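Local atomic coordinates of MutT/nudix family protein (Enterococcus faecalis, PDB entry 2FML), a protein that is of unknown function but, as a Nudix-family protein with a predicted NrtR-type winged helix, may hydrolyse or sense nucleotide ligands and bind DNA. Residues A[71-76]-A[184-189]; A[166-171]-A[175-180]. All coordinates share one frame; numbering follows the deposited sequence.

Contact 1: A[71-76]-A[184-189]; sequences SWALPG and FDHSEI
His-186 ND1 accepts the backbone N-H of Leu-74 at 2.9 Å, the one hydrogen bond joining 71-76 to 184-189. The angle at the hydrogen is 146° and Leu-74 N lies 24° out of the imidazole plane, so the bond is short but bent and not aimed squarely at the ring nitrogen. With chi1 at -67°, His-186 CG stands anti to its own carbonyl carbon, which sends the ring from the first turn of the helix to the strand. Ala-73 borders the edge of the ring: its carbonyl carbon lies in the plane, its CA is 3.7 Å from His-186 ND1, and its CB is 3.8 Å from the same atom. Leu-74 instead covers a face, with CD1 4.1 Å above the ring plane and displaced toward the rim.

Strand 72-78 leads into the Nudix box, whose helix 85-97 follows; Glu-96 of that helix accepts a hydrogen bond from Gly-76 N. The contact therefore ties helix 186-200 to the strand entering the family's signature motif.

Beyond the imidazole, Leu-74 CD1 reaches Ile-189 CG2 at 3.6 Å, an apolar contact one turn further along the helix. Val-45 of strand 39-50 touches both Leu-74 and Ile-189. His-186 NE2 bonds a glycerol, probably from the crystallisation liquor, which may mark a pocket beside the ring.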
ATOM      1  N   SER A  71     -16.191 -13.320  17.550  1.00 54.57           N
ATOM      2  CA  SER A  71     -15.717 -13.706  16.245  1.00 54.90           C
ATOM      3  C   SER A  71     -14.173 -13.752  16.311  1.00 55.06           C
ATOM      4  O   SER A  71     -13.577 -13.047  17.100  1.00 54.99           O
ATOM      5  CB  SER A  71     -16.197 -12.710  15.177  1.00 54.37           C
ATOM      6  OG  SER A  71     -17.595 -12.776  14.994  1.00 58.45           O
ATOM      7  N   TRP A  72     -13.562 -14.558  15.451  1.00 55.31           N
ATOM      8  CA  TRP A  72     -12.129 -14.540  15.233  1.00 56.87           C
ATOM      9  C   TRP A  72     -11.763 -13.435  14.242  1.00 56.22           C
ATOM     10  O   TRP A  72     -12.544 -13.072  13.363  1.00 56.48           O
ATOM     11  CB  TRP A  72     -11.600 -15.930  14.779  1.00 57.10           C
ATOM     12  CG  TRP A  72     -11.892 -16.991  15.791  1.00 56.38           C
ATOM     13  CD1 TRP A  72     -13.021 -17.784  15.844  1.00 56.64           C
ATOM     14  CD2 TRP A  72     -11.088 -17.361  16.933  1.00 57.48           C
ATOM     15  NE1 TRP A  72     -12.959 -18.613  16.935  1.00 56.49           N
ATOM     16  CE2 TRP A  72     -11.780 -18.398  17.607  1.00 57.89           C
ATOM     17  CE3 TRP A  72      -9.847 -16.930  17.444  1.00 56.01           C
ATOM     18  CZ2 TRP A  72     -11.279 -19.000  18.781  1.00 59.00           C
ATOM     19  CZ3 TRP A  72      -9.347 -17.542  18.596  1.00 57.43           C
ATOM     20  CH2 TRP A  72     -10.050 -18.574  19.244  1.00 57.98           C
ATOM     21  N   ALA A  73     -10.573 -12.883  14.425  1.00 54.88           N
ATOM     22  CA  ALA A  73     -10.241 -11.643  13.802  1.00 55.21           C
ATOM     23  C   ALA A  73      -8.713 -11.522  13.739  1.00 55.68           C
ATOM     24  O   ALA A  73      -8.032 -12.146  14.522  1.00 56.70           O
ATOM     25  CB  ALA A  73     -10.851 -10.470  14.626  1.00 53.77           C
ATOM     26  N   LEU A  74      -8.177 -10.687  12.851  1.00 56.17           N
ATOM     27  CA  LEU A  74      -6.767 -10.224  13.039  1.00 57.50           C
ATOM     28  C   LEU A  74      -6.616  -9.343  14.263  1.00 57.96           C
ATOM     29  O   LEU A  74      -7.566  -8.622  14.657  1.00 59.66           O
ATOM     30  CB  LEU A  74      -6.195  -9.502  11.789  1.00 57.02           C
ATOM     31  CG  LEU A  74      -6.333 -10.304  10.461  1.00 57.86           C
ATOM     32  CD1 LEU A  74      -6.224  -9.394   9.227  1.00 58.03           C
ATOM     33  CD2 LEU A  74      -5.301 -11.485  10.361  1.00 57.83           C
ATOM     34  N   PRO A  75      -5.424  -9.366  14.880  1.00 58.68           N
ATOM     35  CA  PRO A  75      -5.161  -8.391  15.927  1.00 58.52           C
ATOM     36  C   PRO A  75      -5.058  -6.999  15.271  1.00 59.56           C
ATOM     37  O   PRO A  75      -4.582  -6.902  14.169  1.00 58.95           O
ATOM     38  CB  PRO A  75      -3.796  -8.823  16.465  1.00 58.00           C
ATOM     39  CG  PRO A  75      -3.172  -9.604  15.357  1.00 59.25           C
ATOM     40  CD  PRO A  75      -4.285 -10.273  14.637  1.00 58.04           C
ATOM     41  N   GLY A  76      -5.546  -5.939  15.913  1.00 61.23           N
ATOM     42  CA  GLY A  76      -5.361  -4.584  15.377  1.00 61.18           C
ATOM     43  C   GLY A  76      -6.075  -3.579  16.258  1.00 61.34           C
ATOM     44  O   GLY A  76      -6.621  -3.937  17.280  1.00 63.31           O
ATOM     45  N   PHE A 184     -15.382  -8.386  10.549  1.00 54.25           N
ATOM     46  CA  PHE A 184     -15.129  -7.268   9.658  1.00 55.26           C
ATOM     47  C   PHE A 184     -14.940  -7.770   8.226  1.00 55.76           C
ATOM     48  O   PHE A 184     -15.697  -8.660   7.802  1.00 55.46           O
ATOM     49  CB  PHE A 184     -13.948  -6.411  10.134  1.00 54.32           C
ATOM     50  CG  PHE A 184     -14.094  -5.888  11.562  1.00 54.67           C
ATOM     51  CD1 PHE A 184     -14.933  -4.826  11.836  1.00 56.57           C
ATOM     52  CD2 PHE A 184     -13.355  -6.452  12.611  1.00 53.53           C
ATOM     53  CE1 PHE A 184     -15.056  -4.330  13.158  1.00 57.50           C
ATOM     54  CE2 PHE A 184     -13.446  -5.992  13.883  1.00 56.14           C
ATOM     55  CZ  PHE A 184     -14.318  -4.886  14.182  1.00 55.45           C
ATOM     56  N   ASP A 185     -13.928  -7.224   7.535  1.00 55.15           N
ATOM     57  CA  ASP A 185     -13.513  -7.621   6.196  1.00 54.35           C
ATOM     58  C   ASP A 185     -12.156  -8.330   6.299  1.00 53.54           C
ATOM     59  O   ASP A 185     -11.408  -8.382   5.353  1.00 53.23           O
ATOM     60  CB  ASP A 185     -13.401  -6.376   5.281  1.00 54.64           C
ATOM     61  CG  ASP A 185     -12.381  -5.340   5.799  1.00 56.36           C
ATOM     62  OD1 ASP A 185     -11.944  -5.443   6.966  1.00 55.57           O
ATOM     63  OD2 ASP A 185     -12.004  -4.412   5.042  1.00 57.27           O
ATOM     64  N   HIS A 186     -11.881  -8.947   7.441  1.00 54.51           N
ATOM     65  CA  HIS A 186     -10.581  -9.648   7.649  1.00 54.68           C
ATOM     66  C   HIS A 186     -10.318 -10.837   6.736  1.00 54.61           C
ATOM     67  O   HIS A 186      -9.179 -11.173   6.481  1.00 52.70           O
ATOM     68  CB  HIS A 186     -10.391 -10.037   9.111  1.00 52.84           C
ATOM     69  CG  HIS A 186     -10.242  -8.855   9.995  1.00 51.70           C
ATOM     70  ND1 HIS A 186      -9.887  -8.958  11.325  1.00 51.49           N
ATOM     71  CD2 HIS A 186     -10.376  -7.532   9.726  1.00 49.56           C
ATOM     72  CE1 HIS A 186      -9.812  -7.744  11.838  1.00 53.78           C
ATOM     73  NE2 HIS A 186     -10.106  -6.867  10.888  1.00 53.60           N
ATOM     74  N   SER A 187     -11.375 -11.441   6.209  1.00 55.38           N
ATOM     75  CA  SER A 187     -11.177 -12.476   5.184  1.00 57.16           C
ATOM     76  C   SER A 187     -10.511 -11.901   3.911  1.00 57.36           C
ATOM     77  O   SER A 187      -9.598 -12.548   3.316  1.00 57.28           O
ATOM     78  CB  SER A 187     -12.542 -13.081   4.822  1.00 57.09           C
ATOM     79  OG  SER A 187     -13.029 -12.217   3.853  1.00 62.87           O
ATOM     80  N   GLU A 188     -10.929 -10.680   3.519  1.00 56.78           N
ATOM     81  CA  GLU A 188     -10.283  -9.984   2.412  1.00 58.18           C
ATOM     82  C   GLU A 188      -8.851  -9.621   2.670  1.00 56.39           C
ATOM     83  O   GLU A 188      -8.089  -9.503   1.756  1.00 57.25           O
ATOM     84  CB  GLU A 188     -10.991  -8.660   2.017  1.00 57.54           C
ATOM     85  CG  GLU A 188     -12.306  -8.813   1.314  1.00 63.61           C
ATOM     86  CD  GLU A 188     -13.079  -7.533   1.414  1.00 70.50           C
ATOM     87  OE1 GLU A 188     -12.491  -6.528   0.970  1.00 75.19           O
ATOM     88  OE2 GLU A 188     -14.224  -7.516   1.981  1.00 75.07           O
ATOM     89  N   ILE A 189      -8.572  -9.244   3.901  1.00 56.24           N
ATOM     90  CA  ILE A 189      -7.245  -8.906   4.312  1.00 53.89           C
ATOM     91  C   ILE A 189      -6.311 -10.160   4.335  1.00 54.48           C
ATOM     92  O   ILE A 189      -5.165 -10.077   3.897  1.00 54.73           O
ATOM     93  CB  ILE A 189      -7.217  -8.186   5.709  1.00 53.05           C
ATOM     94  CG1 ILE A 189      -8.281  -7.048   5.872  1.00 49.45           C
ATOM     95  CG2 ILE A 189      -5.784  -7.798   6.029  1.00 48.23           C
ATOM     96  CD1 ILE A 189      -8.075  -6.200   7.190  1.00 51.17           C
TER

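Contact 2: A[166-171]-A[175-180]; sequences EITLDL and ASLGKD
Asp-170 N donates to Ala-175 O at 2.8 Å, and Leu-177 N to Thr-168 O at 2.7 Å. These two backbone bonds flank Leu-169 and Ser-176, which form a single antiparallel bridge as a non-hydrogen-bonded pair. The CA-H groups of the pair point at the carbonyls of the flanking residues: Leu-169 CA is 3.3 Å from Ala-175 O, and Ser-176 CA also approaches Thr-168 O. The pairing then slips by one residue around Gly-178, since the next backbone bond runs from Asp-180 N to Glu-166 O at 2.8 Å.

Carboxylates take over at this end. Glu-166 extends CG anti to its backbone N (chi1 179°), and the bend at chi2 (-143°) helps bring OE1 to Lys-179 N at 2.8 Å. The donor meets OE1 nearly along its C-O axis. In return, Asp-180 OD2 accepts the Glu-166 N-H on its anti side, 26° out of the carboxylate plane, in a longer bond of 3.2 Å. The Lys-179 side chain crosses that of Glu-166 at about a right angle, and its NZ makes a long salt bridge, 3.7 Å, to Glu-166 OE2. Two polar groups look outside the pair of segments: the Thr-168 hydroxyl engages Thr-159, and Asp-170 OD1 takes the backbone N-H groups of Lys-172 and Thr-173 in the turn joining the segments.

Apolar contacts are lighter: Thr-168 CG2 rests 3.9 Å from Leu-177 CG, while Ile-167 CG1 packs against Asp-180 CB.

Folded back in this way, 175-180 lines one edge of strand 165-170, whose other edge pairs with strand 157-162 through Leu-160 and Ile-158, while Leu-169 packs on Ile-191 of helix 186-200.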
ATOM      1  N   GLU A 166     -13.011 -23.425  11.989  1.00 57.27           N
ATOM      2  CA  GLU A 166     -12.758 -23.700  10.580  1.00 57.82           C
ATOM      3  C   GLU A 166     -13.230 -22.522   9.749  1.00 56.40           C
ATOM      4  O   GLU A 166     -14.413 -22.212   9.696  1.00 56.81           O
ATOM      5  CB  GLU A 166     -13.460 -24.982  10.113  1.00 59.08           C
ATOM      6  CG  GLU A 166     -13.256 -25.322   8.618  1.00 64.50           C
ATOM      7  CD  GLU A 166     -14.533 -25.929   7.937  1.00 73.69           C
ATOM      8  OE1 GLU A 166     -15.554 -25.224   7.692  1.00 73.96           O
ATOM      9  OE2 GLU A 166     -14.507 -27.146   7.641  1.00 76.88           O
ATOM     10  N   ILE A 167     -12.271 -21.862   9.128  1.00 55.91           N
ATOM     11  CA  ILE A 167     -12.472 -20.720   8.268  1.00 56.33           C
ATOM     12  C   ILE A 167     -11.815 -21.031   6.953  1.00 56.94           C
ATOM     13  O   ILE A 167     -10.612 -21.301   6.908  1.00 58.37           O
ATOM     14  CB  ILE A 167     -11.801 -19.441   8.841  1.00 56.81           C
ATOM     15  CG1 ILE A 167     -12.390 -19.125  10.244  1.00 52.89           C
ATOM     16  CG2 ILE A 167     -11.781 -18.309   7.743  1.00 52.85           C
ATOM     17  CD1 ILE A 167     -11.540 -18.272  11.073  1.00 50.57           C
ATOM     18  N   THR A 168     -12.621 -20.988   5.895  1.00 56.57           N
ATOM     19  CA  THR A 168     -12.229 -21.367   4.541  1.00 55.66           C
ATOM     20  C   THR A 168     -12.578 -20.205   3.657  1.00 55.45           C
ATOM     21  O   THR A 168     -13.693 -19.723   3.692  1.00 54.25           O
ATOM     22  CB  THR A 168     -12.926 -22.657   4.100  1.00 55.00           C
ATOM     23  OG1 THR A 168     -12.432 -23.696   4.932  1.00 56.62           O
ATOM     24  CG2 THR A 168     -12.545 -23.039   2.632  1.00 55.25           C
ATOM     25  N   LEU A 169     -11.563 -19.719   2.934  1.00 56.23           N
ATOM     26  CA  LEU A 169     -11.627 -18.539   2.099  1.00 54.34           C
ATOM     27  C   LEU A 169     -11.252 -18.852   0.659  1.00 55.23           C
ATOM     28  O   LEU A 169     -10.256 -19.530   0.390  1.00 54.06           O
ATOM     29  CB  LEU A 169     -10.643 -17.457   2.612  1.00 53.51           C
ATOM     30  CG  LEU A 169     -10.733 -17.044   4.087  1.00 53.31           C
ATOM     31  CD1 LEU A 169      -9.594 -16.075   4.514  1.00 46.90           C
ATOM     32  CD2 LEU A 169     -12.193 -16.594   4.425  1.00 49.79           C
ATOM     33  N   ASP A 170     -12.005 -18.238  -0.247  1.00 56.17           N
ATOM     34  CA  ASP A 170     -11.753 -18.277  -1.683  1.00 58.48           C
ATOM     35  C   ASP A 170     -10.678 -17.251  -2.051  1.00 58.13           C
ATOM     36  O   ASP A 170     -10.888 -16.058  -1.837  1.00 59.11           O
ATOM     37  CB  ASP A 170     -13.037 -17.961  -2.475  1.00 58.56           C
ATOM     38  CG  ASP A 170     -12.860 -18.199  -3.983  1.00 62.68           C
ATOM     39  OD1 ASP A 170     -12.023 -17.549  -4.655  1.00 63.43           O
ATOM     40  OD2 ASP A 170     -13.559 -19.078  -4.503  1.00 69.43           O
ATOM     41  N   LEU A 171      -9.546 -17.723  -2.572  1.00 57.15           N
ATOM     42  CA  LEU A 171      -8.443 -16.865  -2.974  1.00 58.90           C
ATOM     43  C   LEU A 171      -8.739 -15.846  -4.056  1.00 60.07           C
ATOM     44  O   LEU A 171      -7.998 -14.862  -4.153  1.00 60.83           O
ATOM     45  CB  LEU A 171      -7.181 -17.645  -3.361  1.00 57.12           C
ATOM     46  CG  LEU A 171      -6.404 -18.262  -2.190  1.00 59.50           C
ATOM     47  CD1 LEU A 171      -5.342 -19.239  -2.705  1.00 54.77           C
ATOM     48  CD2 LEU A 171      -5.840 -17.182  -1.178  1.00 56.00           C
ATOM     49  N   ALA A 175     -14.694 -14.820  -0.767  1.00 63.08           N
ATOM     50  CA  ALA A 175     -15.832 -15.611  -0.273  1.00 62.60           C
ATOM     51  C   ALA A 175     -15.446 -16.582   0.838  1.00 62.36           C
ATOM     52  O   ALA A 175     -14.375 -17.201   0.813  1.00 61.36           O
ATOM     53  CB  ALA A 175     -16.495 -16.375  -1.413  1.00 62.72           C
ATOM     54  N   SER A 176     -16.378 -16.749   1.776  1.00 62.34           N
ATOM     55  CA  SER A 176     -16.140 -17.481   3.001  1.00 61.51           C
ATOM     56  C   SER A 176     -16.982 -18.758   3.056  1.00 61.79           C
ATOM     57  O   SER A 176     -18.209 -18.719   3.029  1.00 61.55           O
ATOM     58  CB  SER A 176     -16.412 -16.525   4.154  1.00 62.03           C
ATOM     59  OG  SER A 176     -16.035 -17.091   5.350  1.00 61.74           O
ATOM     60  N   LEU A 177     -16.326 -19.915   3.064  1.00 61.55           N
ATOM     61  CA  LEU A 177     -17.057 -21.140   2.816  1.00 61.14           C
ATOM     62  C   LEU A 177     -17.145 -22.010   4.035  1.00 61.25           C
ATOM     63  O   LEU A 177     -17.839 -23.036   3.997  1.00 61.07           O
ATOM     64  CB  LEU A 177     -16.428 -21.975   1.699  1.00 61.81           C
ATOM     65  CG  LEU A 177     -15.495 -21.515   0.568  1.00 63.49           C
ATOM     66  CD1 LEU A 177     -15.539 -22.716  -0.407  1.00 62.34           C
ATOM     67  CD2 LEU A 177     -15.920 -20.199  -0.115  1.00 61.92           C
ATOM     68  N   GLY A 178     -16.457 -21.606   5.114  1.00 60.32           N
ATOM     69  CA  GLY A 178     -16.319 -22.455   6.281  1.00 60.90           C
ATOM     70  C   GLY A 178     -17.369 -22.225   7.360  1.00 61.75           C
ATOM     71  O   GLY A 178     -18.188 -21.274   7.274  1.00 62.03           O
ATOM     72  N   LYS A 179     -17.329 -23.105   8.371  1.00 61.82           N
ATOM     73  CA  LYS A 179     -18.113 -23.011   9.602  1.00 62.65           C
ATOM     74  C   LYS A 179     -18.090 -21.570  10.191  1.00 61.40           C
ATOM     75  O   LYS A 179     -19.135 -20.911  10.420  1.00 61.62           O
ATOM     76  CB  LYS A 179     -17.490 -23.959  10.615  1.00 63.63           C
ATOM     77  CG  LYS A 179     -18.191 -25.263  10.808  1.00 68.76           C
ATOM     78  CD  LYS A 179     -17.703 -25.935  12.114  1.00 73.97           C
ATOM     79  CE  LYS A 179     -16.428 -26.808  11.923  1.00 77.74           C
ATOM     80  NZ  LYS A 179     -16.457 -27.686  10.688  1.00 77.99           N
ATOM     81  N   ASP A 180     -16.876 -21.099  10.423  1.00 59.04           N
ATOM     82  CA  ASP A 180     -16.641 -19.822  11.056  1.00 57.03           C
ATOM     83  C   ASP A 180     -16.322 -18.710  10.048  1.00 55.47           C
ATOM     84  O   ASP A 180     -15.729 -18.958   9.024  1.00 55.84           O
ATOM     85  CB  ASP A 180     -15.556 -20.026  12.108  1.00 56.44           C
ATOM     86  CG  ASP A 180     -16.029 -20.956  13.226  1.00 59.31           C
ATOM     87  OD1 ASP A 180     -16.743 -20.492  14.158  1.00 60.85           O
ATOM     88  OD2 ASP A 180     -15.735 -22.173  13.150  1.00 61.69           O
TER

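Contact 2 is nested along the chain inside the long loop closed by contact 1: strand 72-78 comes first, then strand 165-170, the returning segment 175-180 and finally helix 186-200. The centres of the two contacts are about 12 Å apart, and they meet directly where Ser-187 CB packs on Leu-169 CD2 at 3.6 Å. Both strands belong to the same mixed sheet of the Nudix fold. Contact 1 is buried, its centre about 10 Å from the centre of the chain, whereas contact 2 lies at the surface, about 19 Å from it. They place the two ends of one connection: 165-180 along the sheet edge, and the first turn of helix 186-200 against strand 72-78.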